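Local coordinates for protein type III effector NopAA (Sinorhizobium fredii USDA 257, PDB 6SDU) that hydrolyses xyloglucan, as a glycosyl hydrolase family 12 enzyme that Sinorhizobium fredii secretes as a symbiotic type III effector, at residues A[76-81]-A[232-237]; A[107-112]-A[211-216]. One frame throughout, in Å; residues are numbered along the deposited sequence.

Contact 1 of 2, residues A[76-81]-A[232-237]; sequences VAFNIG and WSVTSK
The strand segments 76-81 and 232-236 run nearly parallel, at 6°, with V76 facing W232, F78 facing V234 and I80 facing S236, but their axes stay 8.6 Å apart and no hydrogen bond joins them; the two segments meet through side chains. At one end V76 lies on the indole of W232. Its CG1, set between the backbone N and the carbonyl carbon (chi1 58°), sits over one face of the six-membered ring, offset toward the rim, and comes within 3.5 Å of W232 CE3 in a CH-pi contact. CG2 of V76 reaches the same side of the indole, 3.8 Å from W232 CE3. F78 CB meets the edge of that indole near its plane, 4.2 Å from W232 CH2. This is packing across a beta-sandwich, the jelly-roll fold of the glycosyl hydrolase 12 family: strand 72-83 belongs to one sheet and strand 225-236 to the other. Further along, the roles are reversed, since the aromatic ring now comes from 76-81 and the valine from 232-237. A chi1 of -171° puts CG of F78 anti to the backbone N; the ring has one face against V234, whose CB lies over it, again toward the rim, while V234 CG1 approaches F78 CD1 at 3.7 Å. The ring of Y34 also meets F78. The end of I80 comes nearer the other strand than its base: CD1 lies 3.9 Å from S236 OG and 4.3 Å from V234 CG1; the same methyl touches the edge of the F78 ring in its plane.

Contact 2 of 2, residues A[107-112]-A[211-216]; sequences AYDIWD and SVQYGV
Different first torsions bring Y108 and Y214 together: CG of Y108 is anti to the carbonyl carbon (chi1 -84°), whereas CG of Y214 is anti to the backbone N (chi1 -163°), and CD1 of Y214 lies over the centre of the Y108 ring. The rings meet obliquely, with planes at 47°, and Y214 CE1 is 3.5 Å from Y108 CD2. Both hydroxyls are held elsewhere, Y108 OH by S92 and Y214 OH by Q96 and T123. CG1 of V212 lies at the edge of the Y108 ring, near its plane. The parent strands 103-112 and 208-218 are antiparallel neighbours in one sheet of the jelly-roll sandwich. A107–G215, D109–Q213 and W111–S211 are hydrogen-bonded pairs; D109 N donates to Q213 O at 2.8 Å. Y108, I110, V212 and Y214 lie on one face of the sheet, D109, W111 and Q213 on the other, where the D109 side chain is about 6 Å from the bound beta-D-glucopyranose. D109 and Q213 point the same way side by side, and their acceptors OD2 and OE1 come within 3.2 Å without bonding. W111 NE1 donates to D109 OD2 at 2.9 Å, from above the carboxylate plane, and only weakly to Q213 OE1 at 3.3 Å.

In the fold
Contact 1 joins the two sheets of the sandwich, whereas contact 2 lies within one of them, and their centres are about 10 Å apart. Strands 72-83 and 208-218 are neighbours in that sheet: F78 N probably donates a hydrogen bond to V212 O, and V76 N to Y214 O, both at 2.9 Å. The chain order is 76-81, 107-112, 211-216, 232-237, so contact 2 is nested inside the loop that contact 1 closes. W232 links them in the interior, its indole meeting the rings of Y108 and Y214. The face of this sheet turned from the core is near the sugar: M120 and W122 on strand 117-125 and E217 on strand 208-218 belong to its pocket.

Contact 1 of 2, residues A[76-81]-A[232-237]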
ATOM      1  N   VAL A  76      -8.288  -0.387  -2.880  1.00 24.82           N
ATOM      2  CA  VAL A  76      -8.971  -1.540  -3.434  1.00 25.23           C
ATOM      3  C   VAL A  76      -8.399  -2.758  -2.711  1.00 30.76           C
ATOM      4  O   VAL A  76      -7.239  -2.741  -2.291  1.00 37.61           O
ATOM      5  CB  VAL A  76      -8.749  -1.594  -4.959  1.00 29.61           C
ATOM      6  CG1 VAL A  76      -7.244  -1.657  -5.272  1.00 31.97           C
ATOM      7  CG2 VAL A  76      -9.496  -2.771  -5.627  1.00 29.09           C
ATOM      8  N   ALA A  77      -9.226  -3.773  -2.471  1.00 35.92           N
ATOM      9  CA  ALA A  77      -8.791  -4.962  -1.743  1.00 32.26           C
ATOM     10  C   ALA A  77      -9.280  -6.232  -2.428  1.00 31.74           C
ATOM     11  O   ALA A  77     -10.379  -6.269  -2.988  1.00 35.07           O
ATOM     12  CB  ALA A  77      -9.285  -4.942  -0.269  1.00 17.13           C
ATOM     13  N   PHE A  78      -8.471  -7.294  -2.324  1.00 33.51           N
ATOM     14  CA  PHE A  78      -8.762  -8.601  -2.908  1.00 30.64           C
ATOM     15  C   PHE A  78      -8.410  -9.707  -1.913  1.00 32.83           C
ATOM     16  O   PHE A  78      -7.257  -9.820  -1.478  1.00 32.13           O
ATOM     17  CB  PHE A  78      -7.969  -8.779  -4.216  1.00 30.85           C
ATOM     18  CG  PHE A  78      -8.361 -10.009  -5.034  1.00 38.38           C
ATOM     19  CD1 PHE A  78      -7.708 -11.227  -4.859  1.00 42.16           C
ATOM     20  CD2 PHE A  78      -9.355  -9.930  -6.009  1.00 49.42           C
ATOM     21  CE1 PHE A  78      -8.052 -12.347  -5.628  1.00 40.07           C
ATOM     22  CE2 PHE A  78      -9.703 -11.040  -6.777  1.00 49.29           C
ATOM     23  CZ  PHE A  78      -9.048 -12.253  -6.583  1.00 43.19           C
ATOM     24  N   ASN A  79      -9.379 -10.560  -1.602  1.00 29.01           N
ATOM     25  CA  ASN A  79      -9.185 -11.622  -0.619  1.00 41.09           C
ATOM     26  C   ASN A  79      -8.531 -12.866  -1.226  1.00 41.75           C
ATOM     27  O   ASN A  79      -8.872 -13.284  -2.338  1.00 38.74           O
ATOM     28  CB  ASN A  79     -10.523 -12.004   0.002  1.00 52.97           C
ATOM     29  CG  ASN A  79     -10.440 -12.123   1.493  1.00 78.22           C
ATOM     30  OD1 ASN A  79      -9.850 -13.073   2.016  1.00 89.71           O
ATOM     31  ND2 ASN A  79     -11.031 -11.158   2.203  1.00 81.88           N
ATOM     32  N   ILE A  80      -7.563 -13.435  -0.493  1.00 42.89           N
ATOM     33  CA  ILE A  80      -6.881 -14.678  -0.882  1.00 42.66           C
ATOM     34  C   ILE A  80      -7.345 -15.859  -0.023  1.00 41.67           C
ATOM     35  O   ILE A  80      -7.970 -16.795  -0.524  1.00 51.53           O
ATOM     36  CB  ILE A  80      -5.344 -14.516  -0.815  1.00 36.92           C
ATOM     37  CG1 ILE A  80      -4.889 -13.252  -1.554  1.00 39.55           C
ATOM     38  CG2 ILE A  80      -4.630 -15.768  -1.376  1.00 29.40           C
ATOM     39  CD1 ILE A  80      -5.177 -13.260  -3.022  1.00 36.21           C
ATOM     40  N   GLY A  81      -7.081 -15.809   1.280  1.00 35.35           N
ATOM     41  CA  GLY A  81      -7.472 -16.857   2.206  1.00 41.98           C
ATOM     42  C   GLY A  81      -6.845 -18.224   1.971  1.00 51.87           C
ATOM     43  O   GLY A  81      -7.542 -19.244   2.019  1.00 62.64           O
ATOM     44  N   TRP A 232      -5.695  -2.238 -12.126  1.00 35.14           N
ATOM     45  CA  TRP A 232      -5.247  -3.000 -10.964  1.00 36.38           C
ATOM     46  C   TRP A 232      -5.915  -4.361 -11.026  1.00 36.25           C
ATOM     47  O   TRP A 232      -7.146  -4.440 -11.067  1.00 51.09           O
ATOM     48  CB  TRP A 232      -5.576  -2.304  -9.634  1.00 30.90           C
ATOM     49  CG  TRP A 232      -4.794  -2.929  -8.498  1.00 37.62           C
ATOM     50  CD1 TRP A 232      -3.465  -2.745  -8.234  1.00 34.55           C
ATOM     51  CD2 TRP A 232      -5.266  -3.879  -7.510  1.00 36.84           C
ATOM     52  NE1 TRP A 232      -3.084  -3.503  -7.153  1.00 35.60           N
ATOM     53  CE2 TRP A 232      -4.165  -4.205  -6.689  1.00 31.53           C
ATOM     54  CE3 TRP A 232      -6.503  -4.464  -7.236  1.00 34.72           C
ATOM     55  CZ2 TRP A 232      -4.269  -5.071  -5.601  1.00 33.65           C
ATOM     56  CZ3 TRP A 232      -6.603  -5.335  -6.159  1.00 37.01           C
ATOM     57  CH2 TRP A 232      -5.499  -5.616  -5.348  1.00 34.42           C
ATOM     58  N   SER A 233      -5.118  -5.427 -11.009  1.00 43.72           N
ATOM     59  CA  SER A 233      -5.634  -6.790 -11.063  1.00 43.46           C
ATOM     60  C   SER A 233      -4.779  -7.675 -10.165  1.00 38.15           C
ATOM     61  O   SER A 233      -3.608  -7.378  -9.925  1.00 39.32           O
ATOM     62  CB  SER A 233      -5.631  -7.340 -12.499  1.00 47.51           C
ATOM     63  OG  SER A 233      -4.334  -7.266 -13.067  1.00 59.26           O
ATOM     64  N   VAL A 234      -5.369  -8.765  -9.670  1.00 40.09           N
ATOM     65  CA  VAL A 234      -4.654  -9.763  -8.881  1.00 39.99           C
ATOM     66  C   VAL A 234      -4.867 -11.116  -9.540  1.00 48.03           C
ATOM     67  O   VAL A 234      -5.984 -11.432  -9.975  1.00 49.13           O
ATOM     68  CB  VAL A 234      -5.115  -9.803  -7.411  1.00 47.74           C
ATOM     69  CG1 VAL A 234      -4.474 -11.002  -6.646  1.00 39.39           C
ATOM     70  CG2 VAL A 234      -4.781  -8.491  -6.721  1.00 50.67           C
ATOM     71  N   THR A 235      -3.784 -11.881  -9.672  1.00 45.13           N
ATOM     72  CA  THR A 235      -3.819 -13.242 -10.196  1.00 46.47           C
ATOM     73  C   THR A 235      -3.464 -14.185  -9.054  1.00 45.76           C
ATOM     74  O   THR A 235      -2.323 -14.188  -8.581  1.00 53.36           O
ATOM     75  CB  THR A 235      -2.857 -13.406 -11.372  1.00 43.60           C
ATOM     76  OG1 THR A 235      -3.240 -12.521 -12.438  1.00 41.04           O
ATOM     77  CG2 THR A 235      -2.851 -14.851 -11.861  1.00 41.60           C
ATOM     78  N   SER A 236      -4.448 -14.941  -8.574  1.00 40.14           N
ATOM     79  CA  SER A 236      -4.243 -15.898  -7.494  1.00 44.23           C
ATOM     80  C   SER A 236      -4.531 -17.306  -7.997  1.00 51.94           C
ATOM     81  O   SER A 236      -5.651 -17.594  -8.432  1.00 49.14           O
ATOM     82  CB  SER A 236      -5.127 -15.576  -6.294  1.00 46.85           C
ATOM     83  OG  SER A 236      -4.852 -16.465  -5.222  1.00 50.13           O
ATOM     84  N   LYS A 237      -3.520 -18.174  -7.950  1.00 61.74           N
ATOM     85  CA  LYS A 237      -3.691 -19.579  -8.329  1.00 61.55           C
ATOM     86  C   LYS A 237      -2.972 -20.525  -7.370  1.00 68.00           C
ATOM     87  O   LYS A 237      -3.358 -21.689  -7.254  1.00 73.37           O
ATOM     88  CB  LYS A 237      -3.181 -19.826  -9.750  1.00 62.13           C
ATOM     89  CG  LYS A 237      -3.994 -19.156 -10.842  1.00 64.98           C
ATOM     90  CD  LYS A 237      -3.475 -19.529 -12.226  1.00 66.62           C
ATOM     91  CE  LYS A 237      -2.253 -18.710 -12.599  1.00 70.60           C
ATOM     92  NZ  LYS A 237      -1.953 -18.786 -14.058  1.00 74.69           N
ATOM     93  OXT LYS A 237      -1.996 -20.170  -6.702  1.00 66.23           O
TER

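Contact 2 of 2, residues A[107-112]-A[211-216]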
ATOM      1  N   ALA A 107       0.961   2.377  -2.170  1.00 31.13           N
ATOM      2  CA  ALA A 107       1.540   1.129  -1.671  1.00 35.53           C
ATOM      3  C   ALA A 107       0.581  -0.050  -1.757  1.00 37.13           C
ATOM      4  O   ALA A 107      -0.635   0.107  -1.610  1.00 31.76           O
ATOM      5  CB  ALA A 107       1.974   1.276  -0.204  1.00 30.17           C
ATOM      6  N   TYR A 108       1.170  -1.250  -1.938  1.00 30.45           N
ATOM      7  CA  TYR A 108       0.490  -2.511  -1.683  1.00 28.51           C
ATOM      8  C   TYR A 108       0.421  -2.696  -0.175  1.00 25.97           C
ATOM      9  O   TYR A 108       1.362  -2.339   0.544  1.00 32.62           O
ATOM     10  CB  TYR A 108       1.262  -3.698  -2.283  1.00 33.49           C
ATOM     11  CG  TYR A 108       0.966  -3.926  -3.729  1.00 31.90           C
ATOM     12  CD1 TYR A 108      -0.161  -4.635  -4.121  1.00 28.93           C
ATOM     13  CD2 TYR A 108       1.783  -3.383  -4.709  1.00 26.10           C
ATOM     14  CE1 TYR A 108      -0.453  -4.825  -5.460  1.00 29.78           C
ATOM     15  CE2 TYR A 108       1.505  -3.573  -6.054  1.00 31.61           C
ATOM     16  CZ  TYR A 108       0.375  -4.281  -6.421  1.00 29.83           C
ATOM     17  OH  TYR A 108       0.074  -4.470  -7.748  1.00 30.58           O
ATOM     18  N   ASP A 109      -0.702  -3.208   0.308  1.00 28.09           N
ATOM     19  CA  ASP A 109      -0.898  -3.502   1.728  1.00 29.93           C
ATOM     20  C   ASP A 109      -1.356  -4.956   1.808  1.00 33.67           C
ATOM     21  O   ASP A 109      -2.500  -5.275   1.480  1.00 37.79           O
ATOM     22  CB  ASP A 109      -1.915  -2.539   2.353  1.00 30.07           C
ATOM     23  CG  ASP A 109      -1.657  -2.263   3.841  1.00 33.04           C
ATOM     24  OD1 ASP A 109      -0.489  -2.289   4.297  1.00 36.01           O
ATOM     25  OD2 ASP A 109      -2.644  -2.038   4.564  1.00 42.67           O
ATOM     26  N   ILE A 110      -0.458  -5.854   2.196  1.00 37.52           N
ATOM     27  CA  ILE A 110      -0.741  -7.281   2.217  1.00 27.65           C
ATOM     28  C   ILE A 110      -0.830  -7.742   3.669  1.00 31.32           C
ATOM     29  O   ILE A 110       0.091  -7.508   4.460  1.00 30.73           O
ATOM     30  CB  ILE A 110       0.321  -8.062   1.425  1.00 30.97           C
ATOM     31  CG1 ILE A 110       0.346  -7.575  -0.015  1.00 28.61           C
ATOM     32  CG2 ILE A 110       0.063  -9.614   1.474  1.00 28.83           C
ATOM     33  CD1 ILE A 110       1.687  -7.712  -0.665  1.00 22.17           C
ATOM     34  N   TRP A 111      -1.933  -8.404   4.018  1.00 33.38           N
ATOM     35  CA  TRP A 111      -2.182  -8.847   5.383  1.00 33.51           C
ATOM     36  C   TRP A 111      -2.282 -10.365   5.466  1.00 33.06           C
ATOM     37  O   TRP A 111      -2.674 -11.032   4.510  1.00 36.66           O
ATOM     38  CB  TRP A 111      -3.477  -8.271   5.917  1.00 31.36           C
ATOM     39  CG  TRP A 111      -3.496  -6.789   6.046  1.00 30.32           C
ATOM     40  CD1 TRP A 111      -3.827  -5.860   5.080  1.00 23.49           C
ATOM     41  CD2 TRP A 111      -3.157  -6.055   7.217  1.00 28.12           C
ATOM     42  NE1 TRP A 111      -3.705  -4.578   5.602  1.00 29.30           N
ATOM     43  CE2 TRP A 111      -3.309  -4.680   6.914  1.00 26.86           C
ATOM     44  CE3 TRP A 111      -2.733  -6.427   8.498  1.00 27.31           C
ATOM     45  CZ2 TRP A 111      -3.069  -3.681   7.857  1.00 37.12           C
ATOM     46  CZ3 TRP A 111      -2.489  -5.434   9.438  1.00 31.84           C
ATOM     47  CH2 TRP A 111      -2.655  -4.074   9.111  1.00 32.74           C
ATOM     48  N   ASP A 112      -1.942 -10.913   6.618  1.00 34.36           N
ATOM     49  CA  ASP A 112      -2.285 -12.306   6.825  1.00 34.58           C
ATOM     50  C   ASP A 112      -3.672 -12.370   7.460  1.00 39.16           C
ATOM     51  O   ASP A 112      -4.236 -11.352   7.867  1.00 40.08           O
ATOM     52  CB  ASP A 112      -1.223 -13.009   7.661  1.00 41.99           C
ATOM     53  CG  ASP A 112      -1.144 -12.518   9.084  1.00 44.70           C
ATOM     54  OD1 ASP A 112      -1.456 -11.340   9.354  1.00 50.03           O
ATOM     55  OD2 ASP A 112      -0.737 -13.329   9.942  1.00 41.97           O
ATOM     56  N   SER A 211      -5.457 -10.750   2.839  1.00 44.05           N
ATOM     57  CA  SER A 211      -5.893  -9.724   1.903  1.00 43.55           C
ATOM     58  C   SER A 211      -4.721  -9.090   1.157  1.00 41.54           C
ATOM     59  O   SER A 211      -3.675  -8.808   1.748  1.00 43.50           O
ATOM     60  CB  SER A 211      -6.664  -8.645   2.664  1.00 38.22           C
ATOM     61  OG  SER A 211      -7.418  -7.858   1.772  1.00 50.92           O
ATOM     62  N   VAL A 212      -4.914  -8.822  -0.134  1.00 33.13           N
ATOM     63  CA  VAL A 212      -3.986  -8.024  -0.926  1.00 31.43           C
ATOM     64  C   VAL A 212      -4.674  -6.689  -1.195  1.00 30.14           C
ATOM     65  O   VAL A 212      -5.738  -6.655  -1.822  1.00 31.79           O
ATOM     66  CB  VAL A 212      -3.588  -8.708  -2.246  1.00 32.16           C
ATOM     67  CG1 VAL A 212      -2.849  -7.708  -3.148  1.00 24.11           C
ATOM     68  CG2 VAL A 212      -2.697  -9.887  -1.987  1.00 40.16           C
ATOM     69  N   GLN A 213      -4.100  -5.595  -0.699  1.00 31.27           N
ATOM     70  CA  GLN A 213      -4.681  -4.262  -0.875  1.00 31.74           C
ATOM     71  C   GLN A 213      -3.762  -3.345  -1.684  1.00 34.86           C
ATOM     72  O   GLN A 213      -2.542  -3.541  -1.722  1.00 35.68           O
ATOM     73  CB  GLN A 213      -4.987  -3.614   0.479  1.00 26.73           C
ATOM     74  CG  GLN A 213      -5.905  -4.434   1.337  1.00 34.08           C
ATOM     75  CD  GLN A 213      -6.088  -3.892   2.749  1.00 39.80           C
ATOM     76  OE1 GLN A 213      -5.352  -3.013   3.217  1.00 35.56           O
ATOM     77  NE2 GLN A 213      -7.064  -4.443   3.445  1.00 45.50           N
ATOM     78  N   TYR A 214      -4.357  -2.341  -2.340  1.00 28.54           N
ATOM     79  CA  TYR A 214      -3.584  -1.331  -3.054  1.00 29.73           C
ATOM     80  C   TYR A 214      -4.284   0.026  -2.998  1.00 34.05           C
ATOM     81  O   TYR A 214      -5.484   0.119  -3.267  1.00 37.29           O
ATOM     82  CB  TYR A 214      -3.343  -1.734  -4.517  1.00 27.12           C
ATOM     83  CG  TYR A 214      -2.226  -0.949  -5.173  1.00 29.82           C
ATOM     84  CD1 TYR A 214      -0.903  -1.101  -4.762  1.00 30.29           C
ATOM     85  CD2 TYR A 214      -2.492  -0.046  -6.209  1.00 43.27           C
ATOM     86  CE1 TYR A 214       0.137  -0.382  -5.381  1.00 34.68           C
ATOM     87  CE2 TYR A 214      -1.466   0.680  -6.832  1.00 39.91           C
ATOM     88  CZ  TYR A 214      -0.157   0.516  -6.409  1.00 37.63           C
ATOM     89  OH  TYR A 214       0.859   1.244  -7.022  1.00 31.72           O
ATOM     90  N   GLY A 215      -3.520   1.071  -2.697  1.00 29.24           N
ATOM     91  CA  GLY A 215      -4.091   2.405  -2.604  1.00 31.55           C
ATOM     92  C   GLY A 215      -3.021   3.422  -2.291  1.00 27.25           C
ATOM     93  O   GLY A 215      -1.857   3.222  -2.644  1.00 37.70           O
ATOM     94  N   VAL A 216      -3.422   4.544  -1.679  1.00 27.47           N
ATOM     95  CA  VAL A 216      -2.483   5.602  -1.313  1.00 28.90           C
ATOM     96  C   VAL A 216      -2.708   6.031   0.141  1.00 33.42           C
ATOM     97  O   VAL A 216      -3.837   6.353   0.544  1.00 31.27           O
ATOM     98  CB  VAL A 216      -2.567   6.797  -2.302  1.00 30.94           C
ATOM     99  CG1 VAL A 216      -3.955   7.367  -2.389  1.00 30.39           C
ATOM    100  CG2 VAL A 216      -1.541   7.880  -1.980  1.00 29.51           C
TER